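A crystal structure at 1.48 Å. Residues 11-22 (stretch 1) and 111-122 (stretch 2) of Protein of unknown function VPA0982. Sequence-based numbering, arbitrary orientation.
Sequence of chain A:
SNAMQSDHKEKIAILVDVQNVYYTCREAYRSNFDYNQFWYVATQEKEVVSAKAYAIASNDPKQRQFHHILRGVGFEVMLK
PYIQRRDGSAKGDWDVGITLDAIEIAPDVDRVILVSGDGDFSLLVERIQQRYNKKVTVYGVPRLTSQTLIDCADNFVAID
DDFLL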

# COMPACT_ATOMS: atom_id res chain seq x y z
N LYS A 11 -19.59 -0.35 15.30
CA LYS A 11 -19.33 -1.14 14.09
C LYS A 11 -17.82 -1.19 13.85
O LYS A 11 -17.17 -0.15 13.84
N ILE A 12 -17.28 -2.39 13.63
CA ILE A 12 -15.85 -2.55 13.42
C ILE A 12 -15.54 -3.31 12.14
O ILE A 12 -16.32 -4.14 11.66
N ALA A 13 -14.37 -2.99 11.58
CA ALA A 13 -13.75 -3.81 10.54
C ALA A 13 -12.42 -4.27 11.07
O ALA A 13 -11.69 -3.47 11.64
N ILE A 14 -12.09 -5.54 10.84
CA ILE A 14 -10.80 -6.07 11.28
C ILE A 14 -10.00 -6.45 10.04
O ILE A 14 -10.54 -7.08 9.13
N LEU A 15 -8.72 -6.04 10.01
CA LEU A 15 -7.79 -6.45 8.95
C LEU A 15 -6.54 -6.99 9.63
O LEU A 15 -5.89 -6.25 10.38
N VAL A 16 -6.24 -8.26 9.38
CA VAL A 16 -5.04 -8.89 9.95
C VAL A 16 -3.96 -9.12 8.91
O VAL A 16 -4.18 -9.78 7.91
N ASP A 17 -2.78 -8.57 9.20
CA ASP A 17 -1.60 -8.78 8.36
C ASP A 17 -0.98 -10.08 8.90
O ASP A 17 -0.12 -10.05 9.80
N VAL A 18 -1.45 -11.23 8.39
CA VAL A 18 -1.07 -12.53 8.96
C VAL A 18 0.43 -12.75 8.94
O VAL A 18 0.99 -13.25 9.91
N GLN A 19 1.10 -12.33 7.86
CA GLN A 19 2.57 -12.52 7.79
C GLN A 19 3.29 -11.71 8.87
O GLN A 19 4.22 -12.20 9.52
N ASN A 20 2.87 -10.46 9.07
CA ASN A 20 3.49 -9.63 10.10
C ASN A 20 3.29 -10.21 11.51
O ASN A 20 4.24 -10.30 12.29
N VAL A 21 2.06 -10.65 11.80
CA VAL A 21 1.76 -11.28 13.08
C VAL A 21 2.63 -12.52 13.27
O VAL A 21 3.21 -12.69 14.33
N TYR A 22 2.73 -13.34 12.23
CA TYR A 22 3.49 -14.58 12.34
C TYR A 22 4.95 -14.28 12.66
O TYR A 22 5.48 -14.79 13.65
N ARG A 111 -14.92 2.02 13.59
CA ARG A 111 -13.54 1.79 13.98
C ARG A 111 -12.96 0.70 13.09
O ARG A 111 -13.60 -0.33 12.83
N VAL A 112 -11.74 0.96 12.60
CA VAL A 112 -10.94 -0.03 11.88
C VAL A 112 -9.93 -0.60 12.86
O VAL A 112 -9.21 0.17 13.55
N ILE A 113 -9.87 -1.93 12.94
CA ILE A 113 -8.86 -2.59 13.78
C ILE A 113 -7.83 -3.23 12.86
O ILE A 113 -8.17 -4.12 12.07
N LEU A 114 -6.60 -2.73 12.92
CA LEU A 114 -5.49 -3.18 12.08
C LEU A 114 -4.54 -3.98 12.94
O LEU A 114 -4.04 -3.47 13.94
N VAL A 115 -4.33 -5.24 12.56
CA VAL A 115 -3.42 -6.10 13.31
C VAL A 115 -2.13 -6.21 12.50
O VAL A 115 -2.03 -7.01 11.57
N SER A 116 -1.19 -5.33 12.82
CA SER A 116 0.10 -5.25 12.15
C SER A 116 0.96 -4.28 12.93
O SER A 116 0.44 -3.29 13.47
N GLY A 117 2.27 -4.54 12.95
CA GLY A 117 3.21 -3.59 13.52
C GLY A 117 3.97 -2.77 12.50
O GLY A 117 4.84 -1.98 12.86
N ASP A 118 3.62 -2.92 11.22
CA ASP A 118 4.34 -2.27 10.12
C ASP A 118 4.06 -0.76 10.08
O ASP A 118 2.93 -0.32 9.81
N GLY A 119 5.09 0.03 10.36
CA GLY A 119 4.94 1.47 10.43
C GLY A 119 4.49 2.12 9.13
O GLY A 119 4.00 3.25 9.16
N ASP A 120 4.66 1.46 7.99
CA ASP A 120 4.17 2.07 6.75
C ASP A 120 2.66 2.28 6.79
O ASP A 120 2.12 3.12 6.07
N PHE A 121 1.97 1.52 7.63
CA PHE A 121 0.52 1.71 7.76
C PHE A 121 0.15 3.01 8.48
O PHE A 121 -1.04 3.39 8.52
N SER A 122 1.15 3.73 9.03
CA SER A 122 0.85 5.03 9.65
C SER A 122 0.13 5.94 8.67
O SER A 122 -0.78 6.68 9.08

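Neighbouring parallel strands illustrate a general rule: the backbone sets the register, and side chains alternate between the two faces of the sheet. In this example, polar groups gather just past the C-terminal ends of the strands. Here strands 11-17 and 111-115 are laced by alternating hydrogen bonds, such as Ile113 N to Ala13 O (2.7 Å) and Leu15 N to Ile113 O (2.9 Å), so paired residues share a face.

One face carries Ile12, Ile14 and Val16 beside Arg111, Ile113 and Val115. Ile113 (chi1 m, chi2 t) extends its chain so that CD1 lies 3.9 Å from CD1 of Ile12, whose chi1 is p. Ile14, m and t like Ile113, meets it closer to the backbone, CG1 to CB at 4.3 Å. Val16 and Val115, both t, bring their CG2 atoms to 4.0 Å; the other methyl of Val115, CG1, reaches CG2 of Val21 (also t) at 3.6 Å, joining strand 111-115 to the helix that follows strand 11-17. Arg111 begins on this face, but its t, t, m chain leads its end away, to polar partners elsewhere.

On the other face, Leu15 (m, p) places CD1 3.8 Å from CG1 of Val112 (t). Leu114 takes the alternative t, p conformation, and its CD1 comes back to 4.4 Å from Leu15 CB.

Beyond the last strand pair the chemistry turns polar. Asp17, at the helix N-cap position, is t and points toward stretch 2; its OD2 accepts a hydrogen bond from Ser116 OG (2.9 Å) and lies at the edge of the Phe121 ring, 3.6 Å from CE2. Ser116 OG, also t, in turn accepts from Asp118 N (3.2 Å). A water lies 2.7 Å from Asp17 OD2 and 2.8 Å from Asp118 OD2, linking the two carboxylates. One helical turn on, Asn20 (t) directs OD1 to Gly117 N at 2.9 Å, satisfying a loop amide.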

# COMPACT_ATOMS: atom_id res chain seq x y z
CB LYS A 11 -20.02 -0.49 12.89
CG LYS A 11 -21.54 -0.75 12.84
CD LYS A 11 -22.17 -0.01 11.64
CE LYS A 11 -23.63 -0.41 11.47
NZ LYS A 11 -24.27 0.29 10.32
CB ILE A 12 -15.15 -3.24 14.61
CG1 ILE A 12 -15.59 -4.71 14.76
CG2 ILE A 12 -15.37 -2.44 15.89
CD1 ILE A 12 -14.80 -5.48 15.83
CB ALA A 13 -13.52 -3.00 9.28
CB ILE A 14 -10.98 -7.33 12.18
CG1 ILE A 14 -11.81 -7.01 13.43
CG2 ILE A 14 -9.59 -7.87 12.58
CD1 ILE A 14 -12.25 -8.23 14.20
CB LEU A 15 -7.41 -5.28 8.05
CG LEU A 15 -8.54 -4.69 7.18
CD1 LEU A 15 -9.32 -3.60 7.94
CD2 LEU A 15 -7.94 -4.13 5.90
CB VAL A 16 -5.37 -10.25 10.63
CG1 VAL A 16 -4.12 -10.78 11.33
CG2 VAL A 16 -6.51 -10.09 11.64
CB ASP A 17 -0.70 -7.56 8.58
CG ASP A 17 0.54 -7.52 7.72
OD1 ASP A 17 0.84 -8.45 6.96
OD2 ASP A 17 1.24 -6.48 7.84
CB VAL A 18 -1.82 -13.69 8.23
CG1 VAL A 18 -1.27 -15.07 8.62
CG2 VAL A 18 -3.34 -13.61 8.49
CB GLN A 19 3.10 -12.14 6.40
CG GLN A 19 2.69 -13.10 5.29
CD GLN A 19 3.33 -14.49 5.42
OE1 GLN A 19 2.73 -15.42 5.97
NE2 GLN A 19 4.56 -14.63 4.91
CB ASN A 20 3.00 -8.18 10.03
CG ASN A 20 3.58 -7.31 11.13
OD1 ASN A 20 3.03 -7.24 12.23
ND2 ASN A 20 4.67 -6.63 10.83
CB VAL A 21 0.26 -11.63 13.16
CG1 VAL A 21 -0.03 -12.45 14.40
CG2 VAL A 21 -0.55 -10.34 13.19
CB TYR A 22 3.38 -15.41 11.05
CG TYR A 22 4.26 -16.64 11.13
CD1 TYR A 22 3.87 -17.75 11.89
CD2 TYR A 22 5.50 -16.66 10.50
CE1 TYR A 22 4.71 -18.88 12.00
CE2 TYR A 22 6.35 -17.78 10.60
CZ TYR A 22 5.94 -18.87 11.35
OH TYR A 22 6.75 -19.99 11.46
CB ARG A 111 -13.49 1.34 15.44
CG ARG A 111 -12.06 1.09 15.96
CD ARG A 111 -12.06 0.60 17.38
NE ARG A 111 -12.59 1.63 18.27
CZ ARG A 111 -11.87 2.57 18.88
NH1 ARG A 111 -10.54 2.63 18.76
NH2 ARG A 111 -12.50 3.48 19.64
CB VAL A 112 -10.22 0.61 10.66
CG1 VAL A 112 -9.29 -0.40 9.98
CG2 VAL A 112 -11.23 1.17 9.66
CB ILE A 113 -9.51 -3.64 14.70
CG1 ILE A 113 -10.57 -2.98 15.61
CG2 ILE A 113 -8.43 -4.39 15.51
CD1 ILE A 113 -11.32 -3.95 16.51
CB LEU A 114 -4.76 -1.98 11.47
CG LEU A 114 -3.52 -2.30 10.65
CD1 LEU A 114 -3.82 -3.11 9.41
CD2 LEU A 114 -2.84 -0.97 10.30
CB VAL A 115 -4.05 -7.49 13.60
CG1 VAL A 115 -3.18 -8.29 14.56
CG2 VAL A 115 -5.42 -7.31 14.23
CB SER A 116 -0.04 -4.71 10.73
OG SER A 116 1.23 -4.65 10.08
CB ASP A 118 3.92 -2.96 8.82
CG ASP A 118 4.64 -2.45 7.57
OD1 ASP A 118 5.27 -1.37 7.59
OD2 ASP A 118 4.53 -3.16 6.52
CB ASP A 120 4.58 1.28 5.52
CG ASP A 120 5.99 1.62 5.07
OD1 ASP A 120 6.43 2.75 5.35
OD2 ASP A 120 6.65 0.74 4.46
CB PHE A 121 -0.15 0.51 8.40
CG PHE A 121 -0.22 -0.71 7.52
CD1 PHE A 121 -0.79 -0.64 6.26
CD2 PHE A 121 0.28 -1.93 7.97
CE1 PHE A 121 -0.85 -1.80 5.44
CE2 PHE A 121 0.20 -3.06 7.17
CZ PHE A 121 -0.35 -3.02 5.90
CB SER A 122 2.14 5.72 10.11
OG SER A 122 2.78 4.89 11.05
O HOH W 1 3.46 -5.72 6.43